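Local coordinates for protein endonuclease PI-MtuI (Mycobacterium tuberculosis, PDB 2IMZ) that probably excises itself from the RecA precursor by protein splicing, joining the flanking segments, and in its full-length form is a homing endonuclease, at residues A[68-71]-A[72-75]; A[75-79]-A[80-84]; A[85-88]-A[89-93]. The protein carries 1 engineered substitution. All coordinates share one frame; numbering follows the deposited sequence.

Contact 1: residues A[68-71]-A[72-75]; sequences WATP and DHKV
T70 and H73 are the two ends of TPDH, a match to the Thr-X-X-His motif of block B in inteins. That motif takes part in the N-terminal step of splicing in this family. Here it folds as a type I beta turn from T70 to H73, leading from strand 66-69 into strand 74-77. The turn is closed by H73 N giving its hydrogen to T70 O at 2.9 Å. The bond is nearly straight at the hydrogen (167°), although the donor sits above the carbonyl plane. Two side chains tighten the same bend. T70 OG1 donates to D72 OD1 at 2.6 Å, a short bond that meets the carboxylate oxygen almost head on. T70 chi1 is 55°, which sets OG1 between the backbone N and the carbonyl carbon, facing D72. The D72 carboxylate folds back to meet it, with chi1 69°, and brings OD1 within 3.2 Å of T70 CB. On the H73 side of the turn, T70 OG1 lies at the edge of the imidazole, near its plane, and 3.7 Å from H73 CB. T70 OG1 and H73 ND1 each also hydrogen-bond N of C1, the first residue of the intein, here oxidised to 3-sulfinoalanine. D72 is thus placed as a second-shell residue, which is consistent with it orienting the T70 hydroxyl toward C1. H73 NE2 makes a weak bond to H167 O near the other end of the chain. Behind the motif, the methyl carbon A69 CB packs against H73 CB at 3.9 Å.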
ATOM      1  N   TRP A  68       5.090  16.051   0.182  1.00 11.62           N
ATOM      2  CA  TRP A  68       6.395  15.615  -0.310  1.00 12.60           C
ATOM      3  C   TRP A  68       6.384  14.092  -0.249  1.00 12.95           C
ATOM      4  O   TRP A  68       6.298  13.506   0.830  1.00 12.83           O
ATOM      5  CB  TRP A  68       7.529  16.150   0.569  1.00 14.41           C
ATOM      6  CG  TRP A  68       7.790  17.623   0.406  1.00 15.84           C
ATOM      7  CD1 TRP A  68       7.383  18.627   1.234  1.00 15.39           C
ATOM      8  CD2 TRP A  68       8.530  18.245  -0.647  1.00 15.35           C
ATOM      9  NE1 TRP A  68       7.829  19.842   0.762  1.00 17.04           N
ATOM     10  CE2 TRP A  68       8.537  19.634  -0.392  1.00 15.30           C
ATOM     11  CE3 TRP A  68       9.192  17.764  -1.784  1.00 16.51           C
ATOM     12  CZ2 TRP A  68       9.181  20.549  -1.234  1.00 17.62           C
ATOM     13  CZ3 TRP A  68       9.832  18.674  -2.622  1.00 17.29           C
ATOM     14  CH2 TRP A  68       9.821  20.050  -2.340  1.00 17.21           C
ATOM     15  N   ALA A  69       6.459  13.448  -1.407  1.00 12.29           N
ATOM     16  CA  ALA A  69       6.427  11.993  -1.451  1.00 11.62           C
ATOM     17  C   ALA A  69       7.283  11.467  -2.588  1.00 13.38           C
ATOM     18  O   ALA A  69       7.646  12.212  -3.497  1.00 13.06           O
ATOM     19  CB  ALA A  69       4.986  11.521  -1.631  1.00 13.00           C
ATOM     20  N   THR A  70       7.616  10.184  -2.526  1.00 14.62           N
ATOM     21  CA  THR A  70       8.399   9.568  -3.583  1.00 14.90           C
ATOM     22  C   THR A  70       7.510   9.595  -4.818  1.00 16.13           C
ATOM     23  O   THR A  70       6.287   9.506  -4.711  1.00 14.78           O
ATOM     24  CB  THR A  70       8.757   8.114  -3.238  1.00 16.00           C
ATOM     25  OG1 THR A  70       7.561   7.386  -2.937  1.00 15.90           O
ATOM     26  CG2 THR A  70       9.698   8.071  -2.039  1.00 15.61           C
ATOM     27  N   PRO A  71       8.106   9.731  -6.009  1.00 17.51           N
ATOM     28  CA  PRO A  71       7.288   9.766  -7.225  1.00 18.34           C
ATOM     29  C   PRO A  71       6.371   8.561  -7.439  1.00 18.16           C
ATOM     30  O   PRO A  71       5.378   8.655  -8.163  1.00 18.95           O
ATOM     31  CB  PRO A  71       8.326   9.928  -8.341  1.00 19.74           C
ATOM     32  CG  PRO A  71       9.585   9.370  -7.743  1.00 21.25           C
ATOM     33  CD  PRO A  71       9.538   9.865  -6.324  1.00 19.29           C
ATOM     34  N   ASP A  72       6.683   7.436  -6.801  1.00 16.60           N
ATOM     35  CA  ASP A  72       5.865   6.242  -6.968  1.00 18.36           C
ATOM     36  C   ASP A  72       4.780   6.096  -5.906  1.00 17.11           C
ATOM     37  O   ASP A  72       4.046   5.110  -5.899  1.00 18.28           O
ATOM     38  CB  ASP A  72       6.749   4.991  -6.982  1.00 20.28           C
ATOM     39  CG  ASP A  72       7.368   4.694  -5.634  1.00 24.43           C
ATOM     40  OD1 ASP A  72       7.736   5.648  -4.921  1.00 24.56           O
ATOM     41  OD2 ASP A  72       7.500   3.501  -5.295  1.00 29.77           O
ATOM     42  N   HIS A  73       4.667   7.070  -5.009  1.00 15.00           N
ATOM     43  CA  HIS A  73       3.640   6.981  -3.980  1.00 14.76           C
ATOM     44  C   HIS A  73       2.275   7.237  -4.614  1.00 14.24           C
ATOM     45  O   HIS A  73       2.106   8.200  -5.362  1.00 15.06           O
ATOM     46  CB  HIS A  73       3.881   8.002  -2.872  1.00 14.52           C
ATOM     47  CG  HIS A  73       3.176   7.666  -1.596  1.00 15.20           C
ATOM     48  ND1 HIS A  73       3.793   6.992  -0.566  1.00 14.04           N
ATOM     49  CD2 HIS A  73       1.889   7.845  -1.213  1.00 13.25           C
ATOM     50  CE1 HIS A  73       2.917   6.767   0.399  1.00 14.49           C
ATOM     51  NE2 HIS A  73       1.753   7.274   0.030  1.00 13.48           N
ATOM     52  N   LYS A  74       1.306   6.377  -4.317  1.00 13.06           N
ATOM     53  CA  LYS A  74      -0.033   6.521  -4.883  1.00 14.37           C
ATOM     54  C   LYS A  74      -0.892   7.554  -4.165  1.00 13.05           C
ATOM     55  O   LYS A  74      -0.967   7.578  -2.936  1.00 11.96           O
ATOM     56  CB  LYS A  74      -0.767   5.177  -4.886  1.00 15.61           C
ATOM     57  CG  LYS A  74      -0.276   4.191  -5.933  1.00 23.02           C
ATOM     58  CD  LYS A  74       1.011   3.522  -5.512  1.00 27.57           C
ATOM     59  CE  LYS A  74       1.363   2.401  -6.472  1.00 31.03           C
ATOM     60  NZ  LYS A  74       0.225   1.465  -6.649  1.00 32.34           N
ATOM     61  N   VAL A  75      -1.544   8.396  -4.964  1.00 13.13           N
ATOM     62  CA  VAL A  75      -2.413   9.462  -4.478  1.00 12.93           C
ATOM     63  C   VAL A  75      -3.814   9.221  -5.031  1.00 14.95           C
ATOM     64  O   VAL A  75      -3.969   8.824  -6.185  1.00 15.00           O
ATOM     65  CB  VAL A  75      -1.898  10.839  -4.958  1.00 13.82           C
ATOM     66  CG1 VAL A  75      -2.843  11.951  -4.513  1.00 14.54           C
ATOM     67  CG2 VAL A  75      -0.495  11.079  -4.418  1.00 14.07           C
TER

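Contact 2: residues A[75-79]-A[80-84]; sequences VLTEY and GWRAA
Strand 74-77, here residues 75-77, and strand 80-83 form a beta hairpin with a two-residue loop. V75 pairs with R82 and T77 with G80 as antiparallel hydrogen-bonded pairs. L76 and W81 form the non-hydrogen-bonded pair between them. The axes of the short segments 75-77 and 80-83 pass 4.7 Å apart, their N-to-C directions 133° apart, a strong twist. A type I turn from T77 to G80 makes the end. G80 has a positive phi of 103°, which glycine readily adopts. G80 O accepts twice from T77, from N at 3.0 Å and from OG1 at 2.7 Å. T77 OG1 in turn accepts from Y79 N at 3.1 Å, forming an ST turn, so one hydroxyl ties the turn to the strand pair. L76 and W81 share one face of the hairpin. L76 CD1 stands over the six-membered ring of W81 in a CH-pi contact, 4.1 Å from its centroid, and L76 CB touches W81 CZ3 at 3.8 Å. The leucine has CG anti to the backbone N (chi1 -176°), which carries CD1 over the indole. On the other face the R82 chain crosses T77 at about a right angle, with R82 CD 3.5 Å from T77 OG1. V75 CG2 packs on A84 CB at 4.0 Å. V75 and L76 lie against strands 92-94 and 164-166, and E78 forms a salt bridge with R92. W81 meets H167 edge-to-face and packs on E152 of the second subunit, while R82 touches L87 in the loop leading to strand 92-94.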
ATOM      1  N   VAL A  75      -1.544   8.396  -4.964  1.00 13.13           N
ATOM      2  CA  VAL A  75      -2.413   9.462  -4.478  1.00 12.93           C
ATOM      3  C   VAL A  75      -3.814   9.221  -5.031  1.00 14.95           C
ATOM      4  O   VAL A  75      -3.969   8.824  -6.185  1.00 15.00           O
ATOM      5  CB  VAL A  75      -1.898  10.839  -4.958  1.00 13.82           C
ATOM      6  CG1 VAL A  75      -2.843  11.951  -4.513  1.00 14.54           C
ATOM      7  CG2 VAL A  75      -0.495  11.079  -4.418  1.00 14.07           C
ATOM      8  N   LEU A  76      -4.833   9.448  -4.210  1.00 14.50           N
ATOM      9  CA  LEU A  76      -6.202   9.232  -4.657  1.00 15.25           C
ATOM     10  C   LEU A  76      -6.717  10.395  -5.491  1.00 17.16           C
ATOM     11  O   LEU A  76      -6.596  11.555  -5.100  1.00 16.87           O
ATOM     12  CB  LEU A  76      -7.133   9.012  -3.463  1.00 15.75           C
ATOM     13  CG  LEU A  76      -8.586   8.673  -3.829  1.00 16.38           C
ATOM     14  CD1 LEU A  76      -8.631   7.362  -4.617  1.00 17.28           C
ATOM     15  CD2 LEU A  76      -9.418   8.560  -2.567  1.00 15.29           C
ATOM     16  N   THR A  77      -7.281  10.067  -6.650  1.00 19.89           N
ATOM     17  CA  THR A  77      -7.847  11.061  -7.558  1.00 22.21           C
ATOM     18  C   THR A  77      -9.224  10.557  -7.974  1.00 25.68           C
ATOM     19  O   THR A  77      -9.589   9.419  -7.679  1.00 24.65           O
ATOM     20  CB  THR A  77      -6.987  11.239  -8.828  1.00 24.05           C
ATOM     21  OG1 THR A  77      -7.119  10.082  -9.665  1.00 23.00           O
ATOM     22  CG2 THR A  77      -5.519  11.431  -8.460  1.00 23.10           C
ATOM     23  N   GLU A  78      -9.988  11.397  -8.661  1.00 28.42           N
ATOM     24  CA  GLU A  78     -11.322  11.009  -9.103  1.00 32.27           C
ATOM     25  C   GLU A  78     -11.251   9.902 -10.150  1.00 33.37           C
ATOM     26  O   GLU A  78     -12.271   9.325 -10.530  1.00 34.29           O
ATOM     27  CB  GLU A  78     -12.058  12.228  -9.660  1.00 33.98           C
ATOM     28  CG  GLU A  78     -11.264  12.998 -10.692  1.00 37.02           C
ATOM     29  CD  GLU A  78     -11.635  14.467 -10.732  1.00 39.51           C
ATOM     30  OE1 GLU A  78     -10.941  15.232 -11.433  1.00 39.75           O
ATOM     31  OE2 GLU A  78     -12.618  14.857 -10.065  1.00 41.00           O
ATOM     32  N   TYR A  79     -10.039   9.599 -10.603  1.00 33.52           N
ATOM     33  CA  TYR A  79      -9.835   8.561 -11.606  1.00 33.93           C
ATOM     34  C   TYR A  79      -9.145   7.340 -11.009  1.00 32.36           C
ATOM     35  O   TYR A  79      -8.712   6.440 -11.732  1.00 33.16           O
ATOM     36  CB  TYR A  79      -9.010   9.125 -12.762  1.00 36.88           C
ATOM     37  CG  TYR A  79      -9.638  10.357 -13.371  1.00 39.64           C
ATOM     38  CD1 TYR A  79     -10.916  10.305 -13.929  1.00 41.59           C
ATOM     39  CD2 TYR A  79      -8.973  11.585 -13.360  1.00 41.36           C
ATOM     40  CE1 TYR A  79     -11.521  11.442 -14.459  1.00 43.16           C
ATOM     41  CE2 TYR A  79      -9.571  12.730 -13.889  1.00 43.53           C
ATOM     42  CZ  TYR A  79     -10.845  12.650 -14.436  1.00 44.08           C
ATOM     43  OH  TYR A  79     -11.451  13.773 -14.952  1.00 46.10           O
ATOM     44  N   GLY A  80      -9.055   7.314  -9.684  1.00 29.26           N
ATOM     45  CA  GLY A  80      -8.419   6.201  -9.003  1.00 26.08           C
ATOM     46  C   GLY A  80      -7.028   6.563  -8.523  1.00 23.14           C
ATOM     47  O   GLY A  80      -6.687   7.744  -8.422  1.00 22.97           O
ATOM     48  N   TRP A  81      -6.219   5.548  -8.236  1.00 21.37           N
ATOM     49  CA  TRP A  81      -4.859   5.767  -7.760  1.00 19.08           C
ATOM     50  C   TRP A  81      -3.900   6.176  -8.868  1.00 19.70           C
ATOM     51  O   TRP A  81      -3.896   5.596  -9.956  1.00 20.49           O
ATOM     52  CB  TRP A  81      -4.338   4.505  -7.064  1.00 17.72           C
ATOM     53  CG  TRP A  81      -5.156   4.125  -5.879  1.00 15.29           C
ATOM     54  CD1 TRP A  81      -6.101   3.145  -5.811  1.00 15.91           C
ATOM     55  CD2 TRP A  81      -5.152   4.769  -4.601  1.00 14.29           C
ATOM     56  NE1 TRP A  81      -6.692   3.139  -4.570  1.00 14.96           N
ATOM     57  CE2 TRP A  81      -6.127   4.127  -3.807  1.00 13.96           C
ATOM     58  CE3 TRP A  81      -4.420   5.830  -4.052  1.00 14.08           C
ATOM     59  CZ2 TRP A  81      -6.392   4.512  -2.487  1.00 13.48           C
ATOM     60  CZ3 TRP A  81      -4.683   6.215  -2.739  1.00 12.95           C
ATOM     61  CH2 TRP A  81      -5.662   5.553  -1.971  1.00 14.33           C
ATOM     62  N   ARG A  82      -3.088   7.189  -8.582  1.00 20.02           N
ATOM     63  CA  ARG A  82      -2.107   7.682  -9.534  1.00 20.26           C
ATOM     64  C   ARG A  82      -0.803   7.950  -8.803  1.00 19.23           C
ATOM     65  O   ARG A  82      -0.807   8.412  -7.661  1.00 19.40           O
ATOM     66  CB  ARG A  82      -2.601   8.975 -10.191  1.00 21.74           C
ATOM     67  CG  ARG A  82      -3.880   8.817 -10.994  1.00 24.03           C
ATOM     68  CD  ARG A  82      -4.255  10.120 -11.672  1.00 28.08           C
ATOM     69  NE  ARG A  82      -3.218  10.548 -12.603  1.00 29.97           N
ATOM     70  CZ  ARG A  82      -3.196  11.730 -13.209  1.00 32.43           C
ATOM     71  NH1 ARG A  82      -4.162  12.612 -12.985  1.00 33.22           N
ATOM     72  NH2 ARG A  82      -2.206  12.030 -14.036  1.00 33.55           N
ATOM     73  N   ALA A  83       0.312   7.654  -9.462  1.00 18.19           N
ATOM     74  CA  ALA A  83       1.624   7.880  -8.873  1.00 16.82           C
ATOM     75  C   ALA A  83       1.843   9.386  -8.738  1.00 17.80           C
ATOM     76  O   ALA A  83       1.593  10.145  -9.673  1.00 18.04           O
ATOM     77  CB  ALA A  83       2.705   7.264  -9.752  1.00 18.92           C
ATOM     78  N   ALA A  84       2.310   9.815  -7.573  1.00 15.94           N
ATOM     79  CA  ALA A  84       2.535  11.233  -7.324  1.00 16.06           C
ATOM     80  C   ALA A  84       3.360  11.886  -8.431  1.00 17.99           C
ATOM     81  O   ALA A  84       3.063  13.000  -8.856  1.00 17.25           O
ATOM     82  CB  ALA A  84       3.225  11.419  -5.979  1.00 15.44           C
TER

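Contact 3: residues A[85-88]-A[89-93]; sequences GELR and KGDRV
R88 and D91 close a type II beta turn that carries the loop after strand 80-83 into strand 92-94 of the intein splicing domain. K89 takes the second position of the turn. Its side chain is extended beyond CG. G90 follows with a positive phi of 98°, as the third position of a type II turn needs. Glycine readily adopts this backbone shape. D91 comes next and makes both bonds to R88. D91 N donates to R88 O at 3.0 Å, closing the turn. The carboxylate folds back over the same residue, and D91 OD2 takes the hydrogen of R88 N at 2.7 Å. This donor comes from above the carboxylate plane rather than within it. The D91 CG lies beside the backbone N and anti to the carbonyl carbon (chi1 -73°), which places the carboxylate beside R88 N. A water donates to D91 OD2 at 2.6 Å and to E86 O at 2.9 Å, bridging the short 3-10 segment to the aspartate. R82 NH1 adds a long, weak ion pair to D91 OD2. The guanidinium of R88 goes the other way: NH1 bonds L87 O at 2.8 Å and G85 O at 3.2 Å, both partners near its plane, so the arginine clamps the loop behind it. V93 turns back inward toward L87, against I137 of strand 134-153. There V93 CG1 meets L87 CD1 at 4.0 Å.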
ATOM      1  N   GLY A  85       4.384  11.178  -8.898  1.00 19.09           N
ATOM      2  CA  GLY A  85       5.254  11.707  -9.937  1.00 20.67           C
ATOM      3  C   GLY A  85       4.608  11.953 -11.288  1.00 21.00           C
ATOM      4  O   GLY A  85       5.219  12.571 -12.163  1.00 21.61           O
ATOM      5  N   GLU A  86       3.379  11.478 -11.467  1.00 20.75           N
ATOM      6  CA  GLU A  86       2.667  11.656 -12.727  1.00 21.97           C
ATOM      7  C   GLU A  86       1.659  12.800 -12.673  1.00 21.58           C
ATOM      8  O   GLU A  86       1.094  13.194 -13.694  1.00 20.80           O
ATOM      9  CB  GLU A  86       1.962  10.357 -13.108  1.00 24.56           C
ATOM     10  CG  GLU A  86       2.931   9.220 -13.398  1.00 30.64           C
ATOM     11  CD  GLU A  86       2.236   7.884 -13.553  1.00 34.26           C
ATOM     12  OE1 GLU A  86       1.306   7.789 -14.381  1.00 37.20           O
ATOM     13  OE2 GLU A  86       2.627   6.928 -12.849  1.00 38.61           O
ATOM     14  N   LEU A  87       1.440  13.338 -11.477  1.00 20.27           N
ATOM     15  CA  LEU A  87       0.496  14.434 -11.308  1.00 19.47           C
ATOM     16  C   LEU A  87       1.090  15.762 -11.762  1.00 19.21           C
ATOM     17  O   LEU A  87       2.290  16.006 -11.624  1.00 19.73           O
ATOM     18  CB  LEU A  87       0.055  14.525  -9.847  1.00 18.94           C
ATOM     19  CG  LEU A  87      -0.640  13.254  -9.357  1.00 18.20           C
ATOM     20  CD1 LEU A  87      -0.975  13.387  -7.882  1.00 19.04           C
ATOM     21  CD2 LEU A  87      -1.899  13.010 -10.175  1.00 20.63           C
ATOM     22  N   ARG A  88       0.233  16.615 -12.310  1.00 19.40           N
ATOM     23  CA  ARG A  88       0.662  17.915 -12.805  1.00 19.20           C
ATOM     24  C   ARG A  88      -0.213  19.029 -12.266  1.00 18.59           C
ATOM     25  O   ARG A  88      -1.288  18.790 -11.715  1.00 17.70           O
ATOM     26  CB  ARG A  88       0.607  17.932 -14.337  1.00 21.39           C
ATOM     27  CG  ARG A  88       1.533  16.928 -15.003  1.00 25.35           C
ATOM     28  CD  ARG A  88       2.986  17.357 -14.896  1.00 27.09           C
ATOM     29  NE  ARG A  88       3.883  16.389 -15.522  1.00 31.20           N
ATOM     30  CZ  ARG A  88       4.256  15.240 -14.969  1.00 34.21           C
ATOM     31  NH1 ARG A  88       3.815  14.905 -13.762  1.00 33.85           N
ATOM     32  NH2 ARG A  88       5.067  14.421 -15.624  1.00 35.27           N
ATOM     33  N   LYS A  89       0.261  20.256 -12.437  1.00 17.66           N
ATOM     34  CA  LYS A  89      -0.474  21.424 -11.997  1.00 16.52           C
ATOM     35  C   LYS A  89      -1.868  21.379 -12.614  1.00 16.51           C
ATOM     36  O   LYS A  89      -2.019  21.128 -13.812  1.00 17.70           O
ATOM     37  CB  LYS A  89       0.264  22.684 -12.441  1.00 17.98           C
ATOM     38  CG  LYS A  89      -0.459  23.970 -12.142  1.00 19.00           C
ATOM     39  CD  LYS A  89       0.399  25.151 -12.547  1.00 20.95           C
ATOM     40  CE  LYS A  89      -0.312  26.459 -12.293  1.00 21.99           C
ATOM     41  NZ  LYS A  89       0.608  27.599 -12.538  1.00 24.39           N
ATOM     42  N   GLY A  90      -2.886  21.605 -11.791  1.00 14.97           N
ATOM     43  CA  GLY A  90      -4.251  21.578 -12.284  1.00 16.15           C
ATOM     44  C   GLY A  90      -4.986  20.274 -12.036  1.00 15.10           C
ATOM     45  O   GLY A  90      -6.218  20.248 -12.029  1.00 16.64           O
ATOM     46  N   ASP A  91      -4.249  19.183 -11.849  1.00 15.55           N
ATOM     47  CA  ASP A  91      -4.884  17.899 -11.585  1.00 15.65           C
ATOM     48  C   ASP A  91      -5.545  17.968 -10.218  1.00 15.49           C
ATOM     49  O   ASP A  91      -5.045  18.644  -9.319  1.00 14.92           O
ATOM     50  CB  ASP A  91      -3.857  16.764 -11.590  1.00 17.55           C
ATOM     51  CG  ASP A  91      -3.361  16.430 -12.980  1.00 20.02           C
ATOM     52  OD1 ASP A  91      -4.078  16.739 -13.958  1.00 22.51           O
ATOM     53  OD2 ASP A  91      -2.265  15.844 -13.091  1.00 19.31           O
ATOM     54  N   ARG A  92      -6.664  17.269 -10.061  1.00 15.94           N
ATOM     55  CA  ARG A  92      -7.365  17.268  -8.789  1.00 15.47           C
ATOM     56  C   ARG A  92      -7.023  16.032  -7.965  1.00 15.64           C
ATOM     57  O   ARG A  92      -6.810  14.940  -8.507  1.00 14.49           O
ATOM     58  CB  ARG A  92      -8.882  17.347  -9.014  1.00 18.18           C
ATOM     59  CG  ARG A  92      -9.333  18.660  -9.652  1.00 21.62           C
ATOM     60  CD  ARG A  92     -10.852  18.768  -9.753  1.00 25.87           C
ATOM     61  NE  ARG A  92     -11.429  17.846 -10.727  1.00 30.96           N
ATOM     62  CZ  ARG A  92     -11.265  17.940 -12.045  1.00 33.11           C
ATOM     63  NH1 ARG A  92     -10.533  18.916 -12.562  1.00 34.86           N
ATOM     64  NH2 ARG A  92     -11.844  17.059 -12.849  1.00 35.14           N
ATOM     65  N   VAL A  93      -6.939  16.220  -6.654  1.00 13.18           N
ATOM     66  CA  VAL A  93      -6.644  15.125  -5.740  1.00 12.38           C
ATOM     67  C   VAL A  93      -7.691  15.140  -4.640  1.00 12.87           C
ATOM     68  O   VAL A  93      -8.299  16.173  -4.371  1.00 15.29           O
ATOM     69  CB  VAL A  93      -5.227  15.250  -5.109  1.00 12.48           C
ATOM     70  CG1 VAL A  93      -4.165  15.165  -6.202  1.00 13.63           C
ATOM     71  CG2 VAL A  93      -5.097  16.552  -4.333  1.00 15.03           C
TER
HETATM   72  O   HOH W   1      -1.133  14.518 -14.992  1.00 31.25           O

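How the contacts relate
The three contacts follow one another along residues 68-93. Contact 1 holds the block B turn at C1, and contact 2 begins where it ends, sharing V75. Their centres are 10 Å apart, and a probable hydrogen bond from A84 N to H73 O at 2.7 Å ties the end of the hairpin to the motif histidine. Contact 3 joins contact 1 by a probable hydrogen bond from G85 N to P71 O at 2.8 Å. It meets contact 2 through a 2.5 Å salt bridge from R92 NH2 to E78 OE1. V75, shared by contacts 1 and 2, packs on L87 and V93 of contact 3. The W81 side chain is about 5 Å from a bound zinc ion, that of H73 about 10 Å.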